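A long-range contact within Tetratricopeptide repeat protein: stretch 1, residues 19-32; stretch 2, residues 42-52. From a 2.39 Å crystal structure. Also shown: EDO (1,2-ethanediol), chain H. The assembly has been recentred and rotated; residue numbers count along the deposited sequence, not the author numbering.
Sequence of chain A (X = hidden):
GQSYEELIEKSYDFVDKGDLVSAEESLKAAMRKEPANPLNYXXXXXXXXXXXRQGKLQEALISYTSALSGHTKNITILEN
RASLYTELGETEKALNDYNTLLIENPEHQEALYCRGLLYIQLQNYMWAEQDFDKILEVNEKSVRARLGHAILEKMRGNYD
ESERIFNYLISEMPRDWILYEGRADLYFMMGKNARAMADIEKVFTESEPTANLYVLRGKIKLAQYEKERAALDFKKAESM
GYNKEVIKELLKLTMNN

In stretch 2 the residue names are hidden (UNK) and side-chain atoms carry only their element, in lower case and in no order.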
# COMPACT_ATOMS: atom_id res chain seq x y z
N ASP A 19 20.61 -10.95 4.38
CA ASP A 19 21.76 -10.07 4.14
C ASP A 19 21.58 -9.35 2.79
O ASP A 19 22.23 -9.68 1.79
CB ASP A 19 23.08 -10.87 4.19
CG ASP A 19 24.36 -10.05 4.24
OD1 ASP A 19 24.29 -8.81 3.98
OD2 ASP A 19 25.44 -10.64 4.51
N LEU A 20 20.71 -8.35 2.79
CA LEU A 20 20.41 -7.59 1.57
C LEU A 20 21.60 -6.77 1.05
O LEU A 20 21.68 -6.55 -0.16
CB LEU A 20 19.20 -6.68 1.78
CG LEU A 20 17.95 -7.36 2.34
CD1 LEU A 20 16.82 -6.35 2.53
CD2 LEU A 20 17.51 -8.56 1.49
N VAL A 21 22.53 -6.34 1.94
CA VAL A 21 23.70 -5.53 1.57
C VAL A 21 24.62 -6.38 0.71
O VAL A 21 25.02 -5.95 -0.38
CB VAL A 21 24.42 -4.94 2.83
CG1 VAL A 21 25.80 -4.35 2.49
CG2 VAL A 21 23.55 -3.90 3.53
N SER A 22 24.90 -7.60 1.18
CA SER A 22 25.74 -8.54 0.45
C SER A 22 25.02 -9.06 -0.80
O SER A 22 25.66 -9.15 -1.85
CB SER A 22 26.16 -9.69 1.35
OG SER A 22 26.89 -9.23 2.48
N ALA A 23 23.72 -9.37 -0.72
CA ALA A 23 22.96 -9.83 -1.89
C ALA A 23 23.04 -8.81 -3.04
O ALA A 23 23.36 -9.20 -4.16
CB ALA A 23 21.51 -10.10 -1.51
N GLU A 24 22.88 -7.49 -2.72
CA GLU A 24 23.02 -6.35 -3.63
C GLU A 24 24.38 -6.34 -4.34
O GLU A 24 24.43 -6.17 -5.56
CB GLU A 24 22.83 -5.03 -2.86
CG GLU A 24 23.15 -3.79 -3.67
CD GLU A 24 22.48 -2.52 -3.19
OE1 GLU A 24 21.76 -2.60 -2.17
OE2 GLU A 24 22.66 -1.47 -3.84
N GLU A 25 25.47 -6.50 -3.56
CA GLU A 25 26.83 -6.51 -4.08
C GLU A 25 27.09 -7.69 -5.01
O GLU A 25 27.71 -7.50 -6.07
CB GLU A 25 27.87 -6.50 -2.95
CG GLU A 25 28.75 -5.25 -2.95
CD GLU A 25 29.35 -4.86 -4.30
OE1 GLU A 25 30.14 -5.65 -4.86
OE2 GLU A 25 29.00 -3.76 -4.80
N SER A 26 26.60 -8.90 -4.65
CA SER A 26 26.74 -10.09 -5.50
C SER A 26 26.09 -9.86 -6.87
O SER A 26 26.71 -10.17 -7.90
CB SER A 26 26.15 -11.32 -4.82
OG SER A 26 26.84 -11.57 -3.61
N LEU A 27 24.89 -9.25 -6.88
CA LEU A 27 24.16 -8.93 -8.12
C LEU A 27 24.93 -7.92 -8.98
O LEU A 27 25.13 -8.16 -10.17
CB LEU A 27 22.73 -8.43 -7.83
CG LEU A 27 21.74 -9.54 -7.43
CD1 LEU A 27 20.40 -8.99 -7.09
CD2 LEU A 27 21.57 -10.56 -8.52
N LYS A 28 25.42 -6.84 -8.34
CA LYS A 28 26.22 -5.80 -8.99
C LYS A 28 27.49 -6.40 -9.55
O LYS A 28 27.86 -6.08 -10.69
CB LYS A 28 26.55 -4.69 -8.01
CG LYS A 28 25.45 -3.64 -7.92
CD LYS A 28 25.81 -2.54 -6.94
CE LYS A 28 24.64 -1.65 -6.64
NZ LYS A 28 24.88 -0.82 -5.44
N ALA A 29 28.13 -7.31 -8.79
CA ALA A 29 29.36 -7.97 -9.21
C ALA A 29 29.09 -8.90 -10.40
O ALA A 29 29.87 -8.90 -11.38
CB ALA A 29 29.96 -8.75 -8.05
N ALA A 30 28.00 -9.67 -10.35
CA ALA A 30 27.63 -10.55 -11.45
C ALA A 30 27.50 -9.74 -12.74
O ALA A 30 28.14 -10.09 -13.73
CB ALA A 30 26.34 -11.29 -11.13
N MSE A 31 26.81 -8.59 -12.67
CA MSE A 31 26.61 -7.72 -13.83
C MSE A 31 27.88 -7.01 -14.35
O MSE A 31 27.93 -6.65 -15.52
CB MSE A 31 25.51 -6.72 -13.55
CG MSE A 31 24.17 -7.39 -13.67
SE MSE A 31 22.74 -6.21 -13.37
CE MSE A 31 23.30 -4.74 -14.71
N ARG A 32 28.91 -6.86 -13.51
CA ARG A 32 30.18 -6.31 -13.98
C ARG A 32 30.95 -7.39 -14.70
O ARG A 32 31.73 -7.08 -15.59
CB ARG A 32 31.02 -5.74 -12.83
CG ARG A 32 30.52 -4.41 -12.29
CD ARG A 32 31.52 -3.80 -11.31
NE ARG A 32 31.67 -4.59 -10.09
CZ ARG A 32 30.98 -4.39 -8.97
NH1 ARG A 32 30.09 -3.41 -8.90
NH2 ARG A 32 31.20 -5.16 -7.91
N UNK A 42 16.72 -9.66 -15.48
CA UNK A 42 16.18 -10.41 -14.36
C UNK A 42 16.95 -10.08 -13.11
O UNK A 42 16.35 -9.97 -12.03
c UNK A 42 16.24 -11.90 -14.64
N UNK A 43 18.27 -9.89 -13.24
CA UNK A 43 19.14 -9.56 -12.12
C UNK A 43 18.80 -8.17 -11.63
O UNK A 43 18.72 -7.96 -10.41
c UNK A 43 22.67 -11.08 -12.93
c UNK A 43 20.59 -12.12 -11.93
c UNK A 43 20.62 -9.67 -12.51
c UNK A 43 21.13 -11.06 -12.89
N UNK A 44 18.54 -7.23 -12.57
CA UNK A 44 18.17 -5.85 -12.26
C UNK A 44 16.83 -5.80 -11.53
O UNK A 44 16.68 -4.97 -10.64
c UNK A 44 19.55 -4.59 -14.02
c UNK A 44 20.14 -3.41 -13.27
c UNK A 44 19.58 -4.39 -15.52
c UNK A 44 18.15 -4.96 -13.51
N UNK A 45 15.91 -6.74 -11.81
CA UNK A 45 14.60 -6.79 -11.15
C UNK A 45 14.81 -7.14 -9.67
O UNK A 45 14.33 -6.39 -8.82
c UNK A 45 13.61 -7.74 -11.86
c UNK A 45 12.21 -7.57 -11.38
o UNK A 45 13.62 -7.47 -13.26
N UNK A 46 15.57 -8.24 -9.39
CA UNK A 46 15.94 -8.71 -8.04
C UNK A 46 16.65 -7.61 -7.26
O UNK A 46 16.27 -7.33 -6.13
n UNK A 46 17.19 -11.99 -9.35
o UNK A 46 15.09 -11.50 -8.63
c UNK A 46 16.86 -9.95 -8.11
c UNK A 46 16.29 -11.20 -8.74
N UNK A 47 17.63 -6.95 -7.90
CA UNK A 47 18.41 -5.84 -7.33
C UNK A 47 17.45 -4.72 -6.90
O UNK A 47 17.52 -4.27 -5.76
c UNK A 47 21.31 -4.55 -6.75
c UNK A 47 20.36 -4.17 -7.87
c UNK A 47 21.18 -3.63 -9.04
c UNK A 47 19.48 -5.34 -8.32
N UNK A 48 16.53 -4.34 -7.79
CA UNK A 48 15.53 -3.32 -7.50
C UNK A 48 14.76 -3.63 -6.23
O UNK A 48 14.64 -2.75 -5.37
N UNK A 49 14.27 -4.88 -6.09
CA UNK A 49 13.51 -5.32 -4.92
C UNK A 49 14.38 -5.34 -3.65
O UNK A 49 13.92 -4.88 -2.60
o UNK A 49 12.33 -6.68 -6.50
c UNK A 49 11.69 -6.90 -4.25
c UNK A 49 12.85 -6.67 -5.17
N UNK A 50 15.63 -5.85 -3.76
CA UNK A 50 16.62 -5.90 -2.67
C UNK A 50 16.93 -4.46 -2.18
O UNK A 50 16.98 -4.21 -0.97
c UNK A 50 17.90 -6.64 -3.15
c UNK A 50 18.59 -8.87 -4.13
c UNK A 50 19.10 -6.36 -2.24
c UNK A 50 17.62 -8.15 -3.27
N UNK A 51 17.11 -3.52 -3.14
CA UNK A 51 17.36 -2.11 -2.89
C UNK A 51 16.16 -1.45 -2.22
O UNK A 51 16.34 -0.66 -1.30
c UNK A 51 19.49 -1.02 -5.95
c UNK A 51 19.12 -1.76 -4.69
o UNK A 51 18.68 -0.84 -6.86
c UNK A 51 17.74 -1.37 -4.18
n UNK A 51 20.74 -0.58 -6.04
N UNK A 52 14.94 -1.78 -2.68
CA UNK A 52 13.69 -1.23 -2.12
C UNK A 52 13.51 -1.70 -0.66
O UNK A 52 13.14 -0.89 0.19
n UNK A 52 8.78 -0.76 -2.93
c UNK A 52 11.19 -0.91 -2.61
c UNK A 52 9.96 -1.58 -3.18
c UNK A 52 12.48 -1.65 -2.97
c UNK A 52 7.55 -1.04 -3.36
n UNK A 52 6.54 -0.23 -3.07
n UNK A 52 7.32 -2.13 -4.08
C1 EDO H . 9.68 -9.73 -5.78
O1 EDO H . 8.63 -8.93 -5.23
C2 EDO H . 10.16 -9.17 -7.15
O2 EDO H . 11.59 -9.15 -7.21

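The two stretches form neighbouring helices that run nearly antiparallel, at 154°, with their axes 9.6 Å apart at closest approach. Position 42 carries a single side-chain carbon with nothing beyond it and lies out of reach of stretch 1, so it is Ala42.

Position 43 has four carbons, forked at the second, and points toward the first helix. One terminal carbon lies 4.1 Å from Ala30 CB. This unbranched start and forked end belong to leucine, Leu43, whose CD2 also meets Leu27 CD2 at 3.9 Å and whose CD1 lies 4.1 Å from Met31 CG.

The same four-carbon pattern, again forked at the second, recurs at position 44. Its CA-to-CB bond points away, yet the end of the chain comes nearer and packs against the selenium of Met31, a selenomethionine. The residue is Leu44, with CG 3.6 Å from Met31 SE.

At position 45 one carbon bears an oxygen and a carbon, the branched hydroxyl side chain of threonine; Thr45 points away and touches nothing on stretch 1.

Position 46 has two carbons, the second carrying one oxygen and one nitrogen: a short amide, hence Asn46. Its contact is made through CB, 3.8 Å from Leu27 CD1, while the amide group takes no hydrogen bond across the interface.

Position 47 returns to four carbons forked at the second. The side chain leaves sideways, but its end approaches the first helix, and the residue is Leu47; CD1 lies 3.7 Å from Glu24 CG, against the aliphatic part of that acid.

No side-chain atoms exist at position 48, which is therefore Gly48. A CB here would point away from stretch 1 and would be crowded by Thr45 O, at 3.2 Å.

Position 49 shows one carbon bearing an oxygen and a carbon, out of reach of stretch 1. This is Thr49, whose OG1 shares a 2.7 Å hydrogen bond with O2 of the ethanediol.

Position 50 has four carbons forked at the first, with one arm two carbons long, the signature of isoleucine. Ile50 points toward stretch 1; its CG2 reaches Leu20 O at 3.3 Å, and its CD1 lies 3.5 Å from Leu27 CD1.

At position 51 three carbons end in one oxygen and one nitrogen, a longer amide, so the residue is Gln51. Its NE2 donates a nearly straight hydrogen bond to Glu24 OE2, 3.1 Å away.

Position 52 has three carbons, a nitrogen, and a carbon carrying two more nitrogens: the guanidinium of Arg52, out of reach of stretch 1.

The contact works by reciprocal packing. Leu27 sits among Leu43, Asn46, Leu47 and Ile50, while Ile50 enters a hole formed by Leu20, Ala23, Leu27 and Glu24. Beside this apolar seam, Glu24 OE2 accepts from Gln51 and also forms a salt bridge with Lys28 NZ at 2.8 Å, so one carboxylate oxygen joins a charge within the first helix to an amide on the second.

Stretch 2, residues 42-52: ALLTNLGTIQR
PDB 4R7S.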